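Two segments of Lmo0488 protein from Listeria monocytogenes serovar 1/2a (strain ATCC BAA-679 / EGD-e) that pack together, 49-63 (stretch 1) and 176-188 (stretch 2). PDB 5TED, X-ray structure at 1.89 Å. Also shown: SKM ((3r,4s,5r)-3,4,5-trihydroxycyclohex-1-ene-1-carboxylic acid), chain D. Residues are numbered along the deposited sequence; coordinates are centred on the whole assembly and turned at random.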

# COMPACT_ATOMS: atom_id res chain seq x y z
N ASP A 49 -6.03 1.69 17.10
CA ASP A 49 -6.44 3.03 16.69
C ASP A 49 -7.94 3.22 16.73
O ASP A 49 -8.42 4.36 16.75
CB ASP A 49 -5.90 3.36 15.30
CG ASP A 49 -4.42 3.69 15.33
OD1 ASP A 49 -3.91 3.97 16.42
OD2 ASP A 49 -3.78 3.72 14.26
N LEU A 50 -8.71 2.12 16.75
CA LEU A 50 -10.12 2.24 17.08
C LEU A 50 -10.29 2.49 18.57
O LEU A 50 -11.07 3.36 18.97
CB LEU A 50 -10.88 0.97 16.68
CG LEU A 50 -11.85 0.88 15.52
CD1 LEU A 50 -12.65 -0.40 15.72
CD2 LEU A 50 -12.78 2.08 15.42
N LYS A 51 -9.56 1.74 19.40
CA LYS A 51 -9.70 1.87 20.84
C LYS A 51 -9.26 3.25 21.32
O LYS A 51 -9.87 3.82 22.23
CB LYS A 51 -8.90 0.80 21.58
CG LYS A 51 -9.50 -0.58 21.51
CD LYS A 51 -8.51 -1.62 22.03
CE LYS A 51 -9.10 -3.02 21.95
NZ LYS A 51 -8.11 -4.04 22.39
N ASN A 52 -8.18 3.79 20.74
CA ASN A 52 -7.71 5.11 21.12
C ASN A 52 -8.41 6.22 20.36
O ASN A 52 -8.00 7.37 20.45
CB ASN A 52 -6.18 5.21 20.92
CG ASN A 52 -5.76 5.14 19.46
OD1 ASN A 52 -6.54 5.46 18.56
ND2 ASN A 52 -4.51 4.75 19.23
N GLU A 53 -9.46 5.88 19.60
CA GLU A 53 -10.36 6.82 18.96
C GLU A 53 -9.71 7.62 17.85
O GLU A 53 -10.29 8.62 17.41
CB GLU A 53 -10.97 7.78 19.99
CG GLU A 53 -11.80 7.05 21.06
CD GLU A 53 -12.36 7.99 22.10
OE1 GLU A 53 -11.86 7.98 23.25
OE2 GLU A 53 -13.31 8.73 21.77
N LYS A 54 -8.53 7.21 17.36
CA LYS A 54 -7.99 7.84 16.17
C LYS A 54 -8.92 7.65 14.98
O LYS A 54 -9.05 8.54 14.13
CB LYS A 54 -6.60 7.29 15.85
CG LYS A 54 -5.49 7.90 16.68
CD LYS A 54 -4.12 7.62 16.07
CE LYS A 54 -3.02 8.44 16.74
NZ LYS A 54 -2.98 8.22 18.21
N PHE A 55 -9.55 6.48 14.89
CA PHE A 55 -10.56 6.17 13.89
C PHE A 55 -11.94 6.19 14.55
O PHE A 55 -12.11 5.69 15.67
CB PHE A 55 -10.33 4.78 13.25
CG PHE A 55 -8.94 4.55 12.72
CD1 PHE A 55 -8.14 5.61 12.32
CD2 PHE A 55 -8.42 3.26 12.63
CE1 PHE A 55 -6.85 5.39 11.83
CE2 PHE A 55 -7.14 3.04 12.17
CZ PHE A 55 -6.35 4.10 11.76
N ASP A 56 -12.92 6.78 13.86
CA ASP A 56 -14.32 6.66 14.26
C ASP A 56 -14.88 5.28 13.89
O ASP A 56 -15.71 4.72 14.62
CB ASP A 56 -15.16 7.75 13.59
CG ASP A 56 -14.72 9.14 13.99
OD1 ASP A 56 -14.72 9.42 15.21
OD2 ASP A 56 -14.36 9.94 13.09
N LEU A 57 -14.43 4.74 12.76
CA LEU A 57 -14.89 3.47 12.23
C LEU A 57 -13.72 2.80 11.53
O LEU A 57 -12.82 3.48 11.03
CB LEU A 57 -16.03 3.62 11.22
CG LEU A 57 -17.31 4.36 11.64
CD1 LEU A 57 -18.21 4.67 10.44
CD2 LEU A 57 -18.06 3.55 12.68
N ALA A 58 -13.76 1.47 11.45
CA ALA A 58 -12.71 0.76 10.73
C ALA A 58 -13.34 -0.33 9.86
O ALA A 58 -14.44 -0.81 10.13
CB ALA A 58 -11.68 0.15 11.68
N ILE A 59 -12.63 -0.68 8.80
CA ILE A 59 -12.96 -1.81 7.95
C ILE A 59 -11.77 -2.76 7.99
O ILE A 59 -10.68 -2.40 7.52
CB ILE A 59 -13.26 -1.36 6.51
CG1 ILE A 59 -14.45 -0.37 6.49
CG2 ILE A 59 -13.51 -2.61 5.63
CD1 ILE A 59 -14.73 0.26 5.11
N CYS A 60 -11.98 -3.96 8.53
CA CYS A 60 -10.83 -4.83 8.77
C CYS A 60 -11.29 -6.27 8.99
O CYS A 60 -12.48 -6.60 8.84
CB CYS A 60 -10.01 -4.32 9.97
SG CYS A 60 -10.89 -4.41 11.53
N SER A 61 -10.34 -7.14 9.34
CA SER A 61 -10.61 -8.54 9.63
C SER A 61 -11.19 -8.69 11.03
O SER A 61 -10.93 -7.87 11.93
CB SER A 61 -9.34 -9.40 9.54
OG SER A 61 -8.80 -9.39 8.21
N TYR A 62 -11.98 -9.73 11.22
CA TYR A 62 -12.43 -10.09 12.56
C TYR A 62 -11.24 -10.50 13.42
O TYR A 62 -10.30 -11.14 12.95
CB TYR A 62 -13.44 -11.23 12.48
CG TYR A 62 -13.97 -11.69 13.82
CD1 TYR A 62 -14.89 -10.93 14.53
CD2 TYR A 62 -13.55 -12.89 14.38
CE1 TYR A 62 -15.38 -11.34 15.76
CE2 TYR A 62 -14.04 -13.32 15.62
CZ TYR A 62 -14.95 -12.54 16.30
OH TYR A 62 -15.44 -12.93 17.52
N VAL A 63 -11.29 -10.14 14.70
CA VAL A 63 -10.24 -10.50 15.65
C VAL A 63 -10.92 -11.11 16.87
O VAL A 63 -11.79 -10.48 17.48
CB VAL A 63 -9.37 -9.29 16.06
CG1 VAL A 63 -8.32 -9.72 17.09
CG2 VAL A 63 -8.70 -8.70 14.85
O12 SKM D . -3.87 -6.04 2.94
C8 SKM D . -3.17 -7.16 3.48
C6 SKM D . -2.66 -6.88 4.72
O7 SKM D . -1.97 -8.01 5.26
C5 SKM D . -3.81 -6.49 5.84
C4 SKM D . -4.90 -7.47 5.89
C1 SKM D . -5.85 -7.55 7.10
O2 SKM D . -5.47 -7.06 8.21
O3 SKM D . -6.97 -8.13 7.00
C10 SKM D . -5.17 -8.41 4.62
C9 SKM D . -4.22 -8.48 3.55
O11 SKM D . -4.92 -8.55 2.37
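Stretch 2 176-188: DRFIYLASLKNHY

Stretch 2 lies on stretch 1 as an antiparallel β-strand: the strand running through to Leu184 meets strand 57-60 with N-to-C directions 152° apart and axes 4.6 Å apart at closest approach. Register follows from four backbone hydrogen bonds, Ala58 N to Ala182 O (2.9 Å), Ala182 N to Ala58 O (2.7 Å), Cys60 N to Tyr180 O (2.9 Å) and Tyr180 N to Cys60 O (2.8 Å). Between these pairs Ile59 faces Leu181 without hydrogen bonds, their CA atoms 4.6 Å apart.

On the face carrying Ile59 and Leu181, branched side chains interlock: Ile59 CG2 meets Ile179 CG2 at 3.4 Å, while Ile59 CG1 lies 3.7 Å from Leu181 CD2. The other face is shallower at Ala58 and Ala182. Leu50, from the helix, fills the space over Ala182, its CD1 3.8 Å from Ala182 CB, and Cys60 SG approaches the same CB at 4.1 Å. Leu184, m at chi1, extends its tip to the helix end, CD1 3.6 Å from Leu50 O and CD2 3.9 Å from Lys51 CA.

At the opposite end of the pairing, Tyr62 CB packs 3.5 Å from Tyr180 CE1, and the Tyr62 ring edge points toward the Tyr180 face. Arg177 NH1 donates to Ser61 OG (2.8 Å), which in turn donates to SKM O3 (2.5 Å).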

# COMPACT_ATOMS: atom_id res chain seq x y z
N ASP A 176 -14.67 -19.04 3.74
CA ASP A 176 -15.03 -17.67 3.43
C ASP A 176 -14.09 -16.69 4.12
O ASP A 176 -13.70 -16.89 5.27
CB ASP A 176 -16.47 -17.41 3.83
CG ASP A 176 -17.44 -18.35 3.14
OD1 ASP A 176 -17.71 -18.14 1.94
OD2 ASP A 176 -17.90 -19.31 3.80
N ARG A 177 -13.68 -15.66 3.38
CA ARG A 177 -12.90 -14.55 3.92
C ARG A 177 -13.87 -13.38 4.02
O ARG A 177 -14.24 -12.79 3.01
CB ARG A 177 -11.72 -14.21 3.00
CG ARG A 177 -10.69 -13.21 3.55
CD ARG A 177 -11.29 -11.80 3.77
NE ARG A 177 -10.26 -10.75 3.80
CZ ARG A 177 -9.63 -10.32 4.89
NH1 ARG A 177 -9.92 -10.85 6.08
NH2 ARG A 177 -8.73 -9.35 4.80
N PHE A 178 -14.31 -13.07 5.23
CA PHE A 178 -15.20 -11.94 5.46
C PHE A 178 -14.41 -10.73 5.95
O PHE A 178 -13.37 -10.87 6.60
CB PHE A 178 -16.29 -12.28 6.47
CG PHE A 178 -17.31 -13.23 5.95
CD1 PHE A 178 -18.27 -12.82 5.04
CD2 PHE A 178 -17.31 -14.55 6.37
CE1 PHE A 178 -19.21 -13.71 4.56
CE2 PHE A 178 -18.25 -15.44 5.90
CZ PHE A 178 -19.20 -15.03 5.00
N ILE A 179 -14.93 -9.55 5.63
CA ILE A 179 -14.38 -8.27 6.07
C ILE A 179 -15.49 -7.51 6.79
O ILE A 179 -16.65 -7.51 6.34
CB ILE A 179 -13.83 -7.46 4.88
CG1 ILE A 179 -12.57 -8.14 4.33
CG2 ILE A 179 -13.57 -5.99 5.28
CD1 ILE A 179 -12.08 -7.54 3.04
N TYR A 180 -15.14 -6.84 7.89
CA TYR A 180 -16.11 -6.31 8.83
C TYR A 180 -15.97 -4.81 8.99
O TYR A 180 -14.88 -4.26 8.85
CB TYR A 180 -15.96 -6.97 10.20
CG TYR A 180 -16.22 -8.45 10.15
CD1 TYR A 180 -15.24 -9.33 9.70
CD2 TYR A 180 -17.45 -8.96 10.53
CE1 TYR A 180 -15.47 -10.69 9.63
CE2 TYR A 180 -17.69 -10.34 10.45
CZ TYR A 180 -16.70 -11.19 10.01
OH TYR A 180 -16.94 -12.54 9.94
N LEU A 181 -17.10 -4.16 9.25
CA LEU A 181 -17.11 -2.79 9.72
C LEU A 181 -17.00 -2.85 11.24
O LEU A 181 -17.83 -3.47 11.91
CB LEU A 181 -18.39 -2.06 9.28
CG LEU A 181 -18.47 -0.54 9.46
CD1 LEU A 181 -18.32 -0.14 10.91
CD2 LEU A 181 -17.42 0.14 8.63
N ALA A 182 -15.93 -2.27 11.78
CA ALA A 182 -15.64 -2.38 13.20
C ALA A 182 -15.79 -1.02 13.87
O ALA A 182 -15.43 0.01 13.29
CB ALA A 182 -14.22 -2.95 13.41
N SER A 183 -16.34 -1.02 15.09
CA SER A 183 -16.54 0.18 15.88
C SER A 183 -16.48 -0.18 17.36
O SER A 183 -16.61 -1.35 17.74
CB SER A 183 -17.87 0.87 15.56
OG SER A 183 -18.97 0.01 15.84
N LEU A 184 -16.28 0.84 18.21
CA LEU A 184 -16.25 0.62 19.65
C LEU A 184 -17.66 0.36 20.16
O LEU A 184 -18.57 1.16 19.94
CB LEU A 184 -15.67 1.83 20.39
CG LEU A 184 -14.17 2.03 20.42
CD1 LEU A 184 -13.83 3.22 21.34
CD2 LEU A 184 -13.47 0.74 20.87
N LYS A 185 -17.82 -0.74 20.89
CA LYS A 185 -19.13 -1.12 21.38
C LYS A 185 -19.63 -0.13 22.44
O LYS A 185 -18.86 0.35 23.28
CB LYS A 185 -19.07 -2.53 21.96
CG LYS A 185 -20.34 -3.33 21.84
CD LYS A 185 -20.11 -4.80 22.19
CE LYS A 185 -19.32 -5.51 21.08
NZ LYS A 185 -19.36 -7.00 21.19
N ASN A 186 -20.93 0.17 22.40
CA ASN A 186 -21.62 0.98 23.40
C ASN A 186 -21.00 2.36 23.57
O ASN A 186 -21.13 3.00 24.62
CB ASN A 186 -21.67 0.27 24.76
CG ASN A 186 -22.35 -1.09 24.69
OD1 ASN A 186 -23.40 -1.26 24.07
ND2 ASN A 186 -21.76 -2.08 25.36
N HIS A 187 -20.42 2.91 22.51
CA HIS A 187 -19.69 4.16 22.58
C HIS A 187 -20.45 5.22 21.80
O HIS A 187 -21.11 4.91 20.80
CB HIS A 187 -18.29 4.00 21.99
CG HIS A 187 -17.38 5.15 22.29
ND1 HIS A 187 -17.22 6.21 21.43
CD2 HIS A 187 -16.56 5.39 23.33
CE1 HIS A 187 -16.36 7.07 21.95
NE2 HIS A 187 -15.94 6.59 23.10
N TYR A 188 -20.37 6.47 22.25
CA TYR A 188 -20.98 7.55 21.49
C TYR A 188 -20.43 7.54 20.07
O TYR A 188 -19.22 7.41 19.85
CB TYR A 188 -20.71 8.91 22.14
CG TYR A 188 -21.18 10.05 21.26
CD1 TYR A 188 -22.52 10.41 21.21
CD2 TYR A 188 -20.29 10.76 20.47
CE1 TYR A 188 -22.96 11.43 20.39
CE2 TYR A 188 -20.72 11.78 19.64
CZ TYR A 188 -22.05 12.12 19.62
OH TYR A 188 -22.47 13.13 18.80
O HOH W 1 -15.58 3.31 16.94
O HOH W 2 -12.13 -11.50 9.06